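PDB 3EAA: EvpC from Edwardsiella tarda, which belongs to the Hcp family of type VI secretion proteins, is itself secreted, and probably forms hexameric rings that build the tube of the apparatus. Local coordinates for the interface of chains A and B. Coordinates in Å, arbitrary orientation; residue numbers count along the deposited sequence, not the author numbering. Chains: chain A/B, EvpC.

Contact 1: the interface of chains A and B. Residues chain A 30, 98, 100, 137; chain B 63, 68, 110, 112, 122.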
loop_
_atom_site.group_PDB
_atom_site.type_symbol
_atom_site.label_atom_id
_atom_site.label_comp_id
_atom_site.label_asym_id
_atom_site.label_seq_id
_atom_site.Cartn_x
_atom_site.Cartn_y
_atom_site.Cartn_z
ATOM N N PHE A 30 18.081 13.647 3.727
ATOM C CA PHE A 30 17.974 14.110 5.103
ATOM C C PHE A 30 16.570 14.085 5.711
ATOM O O PHE A 30 16.388 13.565 6.814
ATOM C CB PHE A 30 18.613 15.486 5.282
ATOM C CG PHE A 30 18.120 16.523 4.321
ATOM C CD1 PHE A 30 18.744 16.694 3.108
ATOM C CD2 PHE A 30 17.058 17.339 4.643
ATOM C CE1 PHE A 30 18.324 17.646 2.226
ATOM C CE2 PHE A 30 16.620 18.306 3.758
ATOM C CZ PHE A 30 17.256 18.460 2.544
ATOM N N CYS A 98 22.626 25.722 1.718
ATOM C CA CYS A 98 21.772 25.471 2.863
ATOM C C CYS A 98 22.586 24.921 4.005
ATOM O O CYS A 98 23.175 23.850 3.895
ATOM C CB CYS A 98 20.676 24.476 2.508
ATOM S SG CYS A 98 19.557 24.188 3.876
ATOM N N TYR A 100 22.480 23.784 7.863
ATOM C CA TYR A 100 21.700 23.468 9.046
ATOM C C TYR A 100 22.633 23.294 10.220
ATOM O O TYR A 100 23.768 22.883 10.045
ATOM C CB TYR A 100 20.885 22.199 8.832
ATOM C CG TYR A 100 19.440 22.461 8.513
ATOM C CD1 TYR A 100 18.966 22.400 7.204
ATOM C CD2 TYR A 100 18.539 22.762 9.526
ATOM C CE1 TYR A 100 17.627 22.634 6.913
ATOM C CE2 TYR A 100 17.200 22.995 9.249
ATOM C CZ TYR A 100 16.749 22.933 7.941
ATOM O OH TYR A 100 15.419 23.173 7.669
ATOM N N TYR A 137 20.109 29.784 4.431
ATOM C CA TYR A 137 20.033 29.457 3.018
ATOM C C TYR A 137 20.839 30.481 2.218
ATOM O O TYR A 137 20.992 31.629 2.638
ATOM C CB TYR A 137 18.579 29.511 2.565
ATOM C CG TYR A 137 18.379 29.417 1.062
ATOM C CD1 TYR A 137 18.301 28.180 0.439
ATOM C CD2 TYR A 137 18.248 30.559 0.275
ATOM C CE1 TYR A 137 18.111 28.073 -0.921
ATOM C CE2 TYR A 137 18.058 30.463 -1.092
ATOM C CZ TYR A 137 17.987 29.211 -1.688
ATOM O OH TYR A 137 17.799 29.076 -3.052
HETATM N N MSE B 63 13.401 24.346 -2.574
HETATM C CA MSE B 63 14.000 25.308 -1.673
HETATM C C MSE B 63 14.262 26.579 -2.435
HETATM O O MSE B 63 14.748 26.565 -3.566
HETATM C CB MSE B 63 15.324 24.792 -1.124
HETATM C CG MSE B 63 15.218 24.158 0.247
HETATM SE SE MSE B 63 16.920 24.185 1.197
HETATM C CE MSE B 63 16.237 23.789 2.988
ATOM N N VAL B 68 13.746 29.785 4.524
ATOM C CA VAL B 68 14.087 30.149 5.893
ATOM C C VAL B 68 12.930 30.842 6.598
ATOM O O VAL B 68 12.650 30.564 7.761
ATOM C CB VAL B 68 15.350 31.006 5.965
ATOM C CG1 VAL B 68 15.546 31.529 7.376
ATOM C CG2 VAL B 68 16.554 30.191 5.541
ATOM N N TYR B 110 5.914 22.815 8.179
ATOM C CA TYR B 110 6.904 22.938 7.155
ATOM C C TYR B 110 7.651 21.628 7.188
ATOM O O TYR B 110 8.045 21.158 8.257
ATOM C CB TYR B 110 7.852 24.080 7.483
ATOM C CG TYR B 110 9.121 24.028 6.673
ATOM C CD1 TYR B 110 9.254 24.781 5.519
ATOM C CD2 TYR B 110 10.172 23.206 7.044
ATOM C CE1 TYR B 110 10.400 24.729 4.771
ATOM C CE2 TYR B 110 11.309 23.145 6.298
ATOM C CZ TYR B 110 11.423 23.911 5.164
ATOM O OH TYR B 110 12.566 23.856 4.405
ATOM N N CYS B 112 10.794 19.246 5.140
ATOM C CA CYS B 112 11.933 19.328 4.249
ATOM C C CYS B 112 12.475 17.947 3.953
ATOM O O CYS B 112 12.324 17.044 4.765
ATOM C CB CYS B 112 13.027 20.204 4.847
ATOM S SG CYS B 112 14.166 20.765 3.571
ATOM N N PRO B 122 16.350 20.282 -3.380
ATOM C CA PRO B 122 15.559 19.607 -2.351
ATOM C C PRO B 122 14.120 20.032 -2.500
ATOM O O PRO B 122 13.831 20.974 -3.227
ATOM C CB PRO B 122 16.105 20.188 -1.052
ATOM C CG PRO B 122 17.449 20.706 -1.393
ATOM C CD PRO B 122 17.368 21.171 -2.802
#
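The methyl and selenium of B:Met63, a selenomethionine in this crystal, press against the thiol of A:Cys98, and around this pair two copies of an Hcp-family protein meet. Hcp subunits join side by side into hexameric rings, and the deposited assembly of six EvpC chains fits that pattern; this patch is probably one largely apolar part of such a subunit boundary. Its tight centre is formed by cysteine thiols and a methionine side chain, the latter carrying selenium in place of the natural sulfur. Beyond CG the chain of B:Met63 runs extended (chi3 165°), which carries its end across to strand 98-102 of chain A. There B:Met63 CE lies 3.5 Å from A:Cys98 SG, and B:Met63 SE is 3.8 Å from the same sulfur. B:Met63 has 49 Å² of its surface hidden by chain A, more than any other residue of the patch.

A second close touch joins A:Phe30 to strand 105-113 of chain B. The sulfur B:Cys112 SG sits at the edge of the phenyl ring and in its plane, 3.5 Å from A:Phe30 CE2, so this sulfur meets the ring on its rim. B:Cys112 SG also makes a weak hydrogen bond to B:Tyr110 OH within its own chain. On the opposite flank comes a third touch, where A:Tyr137 offers its CB rather than its aromatic ring to helix 67-76: B:Val68 CG2 rests 3.7 Å from A:Tyr137 CB. The ring itself, turned with CG opposite the backbone N (chi1 170°), leads towards the B:Met63 backbone.

Away from these three touches the fit is looser. B:Pro122 approaches the phenyl tip obliquely, with its CB 4.2 Å from A:Phe30 CZ. A:Tyr100 CE1 is 4.3 Å from B:Met63 CE, a more distant approach, and B:Tyr110 gives up a mere 2 Å² to the partner.

Contact 2: the interface of chains A and B. Residues chain A 135-136, 150-151, 153; chain B 68-69, 72.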
loop_
_atom_site.group_PDB
_atom_site.type_symbol
_atom_site.label_atom_id
_atom_site.label_comp_id
_atom_site.label_asym_id
_atom_site.label_seq_id
_atom_site.Cartn_x
_atom_site.Cartn_y
_atom_site.Cartn_z
ATOM N N TRP A 135 18.454 27.415 10.297
ATOM C CA TRP A 135 18.280 27.127 8.868
ATOM C C TRP A 135 19.424 27.593 7.964
ATOM O O TRP A 135 20.194 26.772 7.479
ATOM C CB TRP A 135 16.959 27.662 8.300
ATOM C CG TRP A 135 15.862 27.920 9.271
ATOM C CD1 TRP A 135 15.102 29.049 9.345
ATOM C CD2 TRP A 135 15.382 27.043 10.293
ATOM N NE1 TRP A 135 14.183 28.934 10.352
ATOM C CE2 TRP A 135 14.331 27.720 10.949
ATOM C CE3 TRP A 135 15.735 25.765 10.715
ATOM C CZ2 TRP A 135 13.630 27.148 12.012
ATOM C CZ3 TRP A 135 15.032 25.199 11.777
ATOM C CH2 TRP A 135 13.992 25.894 12.410
ATOM N N GLU A 136 19.507 28.896 7.711
ATOM C CA GLU A 136 20.508 29.447 6.782
ATOM C C GLU A 136 20.406 28.893 5.364
ATOM O O GLU A 136 20.612 27.701 5.119
ATOM C CB GLU A 136 21.930 29.221 7.286
ATOM C CG GLU A 136 22.277 29.891 8.590
ATOM C CD GLU A 136 23.765 29.847 8.859
ATOM O OE1 GLU A 136 24.525 29.602 7.901
ATOM O OE2 GLU A 136 24.180 30.062 10.016
ATOM N N ILE A 150 20.761 34.262 3.359
ATOM C CA ILE A 150 19.444 34.597 3.889
ATOM C C ILE A 150 19.324 34.351 5.388
ATOM O O ILE A 150 19.213 33.207 5.835
ATOM C CB ILE A 150 18.310 33.871 3.146
ATOM C CG1 ILE A 150 18.382 34.177 1.647
ATOM C CG2 ILE A 150 16.951 34.285 3.711
ATOM C CD1 ILE A 150 18.646 35.637 1.320
ATOM N N GLY A 151 19.331 35.465 6.126
ATOM C CA GLY A 151 19.328 35.525 7.592
ATOM C C GLY A 151 19.177 34.185 8.308
ATOM O O GLY A 151 18.091 33.601 8.333
ATOM N N GLU A 153 18.256 31.799 10.805
ATOM C CA GLU A 153 17.254 31.782 11.856
ATOM C C GLU A 153 17.102 30.361 12.377
ATOM O O GLU A 153 17.751 29.439 11.877
ATOM C CB GLU A 153 15.926 32.340 11.348
ATOM C CG GLU A 153 15.927 33.853 11.224
ATOM C CD GLU A 153 15.005 34.357 10.140
ATOM O OE1 GLU A 153 13.798 34.034 10.176
ATOM O OE2 GLU A 153 15.492 35.088 9.252
ATOM N N VAL B 68 13.746 29.785 4.524
ATOM C CA VAL B 68 14.087 30.149 5.893
ATOM C C VAL B 68 12.930 30.842 6.598
ATOM O O VAL B 68 12.650 30.564 7.761
ATOM C CB VAL B 68 15.350 31.006 5.965
ATOM C CG1 VAL B 68 15.546 31.529 7.376
ATOM C CG2 VAL B 68 16.554 30.191 5.541
ATOM N N LYS B 69 12.242 31.722 5.885
ATOM C CA LYS B 69 11.123 32.454 6.466
ATOM C C LYS B 69 9.964 31.499 6.703
ATOM O O LYS B 69 9.226 31.612 7.680
ATOM C CB LYS B 69 10.698 33.579 5.532
ATOM C CG LYS B 69 11.875 34.312 4.875
ATOM C CD LYS B 69 12.174 35.665 5.535
ATOM C CE LYS B 69 13.355 35.640 6.502
ATOM N NZ LYS B 69 12.950 35.389 7.906
ATOM N N SER B 72 10.904 29.514 9.751
ATOM C CA SER B 72 10.687 30.282 10.964
ATOM C C SER B 72 9.200 30.465 11.228
ATOM O O SER B 72 8.736 30.378 12.364
ATOM C CB SER B 72 11.353 31.643 10.833
ATOM O OG SER B 72 12.671 31.506 10.347
#
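A:Glu153 reaches across to helix 67-76 of chain B, where its carboxylate meets B:Lys69 and B:Ser72, about one helical turn apart. The site is a mixed polar and apolar patch on the boundary between two Hcp-family subunits.

The charged link is a salt bridge between the lysine ammonium and the carboxylate, with B:Lys69 NZ 2.8 Å from A:Glu153 OE1. The nitrogen takes the syn lone pair of OE1, on the side of the other oxygen, and a weak bond to OE2 adds to the grip. Bends at chi2, chi3 and chi4 curl the lysine chain back towards the glutamate instead of letting it run straight out from the helix.

Further hydrogen bonds converge on the serine hydroxyl. B:Ser72 OG donates to A:Glu153 OE1 at 2.8 Å, arriving from above the carboxylate plane, 38° out of it, so OE1 accepts from both serine and lysine. The hydroxyl in turn accepts from the indole: A:Trp135 NE1 lies 3.0 Å from B:Ser72 OG, with the oxygen in the ring plane and an angle of 150° at the hydrogen. Within chain B, B:Ser72 OG also lies 2.8 Å from the carbonyl oxygen B:Val68 O, to which it can donate. With one proton to give, it probably shares or alternates between these two acceptors. Within chain A, the backbone oxygen A:Glu153 O stands over one face of the indole, towards its rim.

Apolar contact comes mainly from B:Val68 and rests on one methyl, B:Val68 CG2, which sits 3.8 Å from A:Trp135 CB. The other, B:Val68 CG1, lies at the indole edge, though the closeness of that approach is doubtful; it is 4.0 Å from A:Glu153 CD. By fixing one helix of chain B against loops of chain A, the site probably helps hold neighbouring subunits of the ring in register.

Contact 1 and contact 2 lie about 9 Å apart, measured between the centres of their C-alpha atoms, and are neighbouring parts of one subunit boundary. B:Val68 of helix 67-76 belongs to both, and the consecutive residues A:Trp135, A:Glu136 and A:Tyr137 run from contact 2 into contact 1. The boundary thus pairs a largely apolar zone with a charged and hydrogen-bonded one. Because the chains do not meet across an exact two-fold, each subunit presents different surfaces to its partner, as joining head to tail around a six-membered ring requires; the same pairing probably recurs between neighbours there.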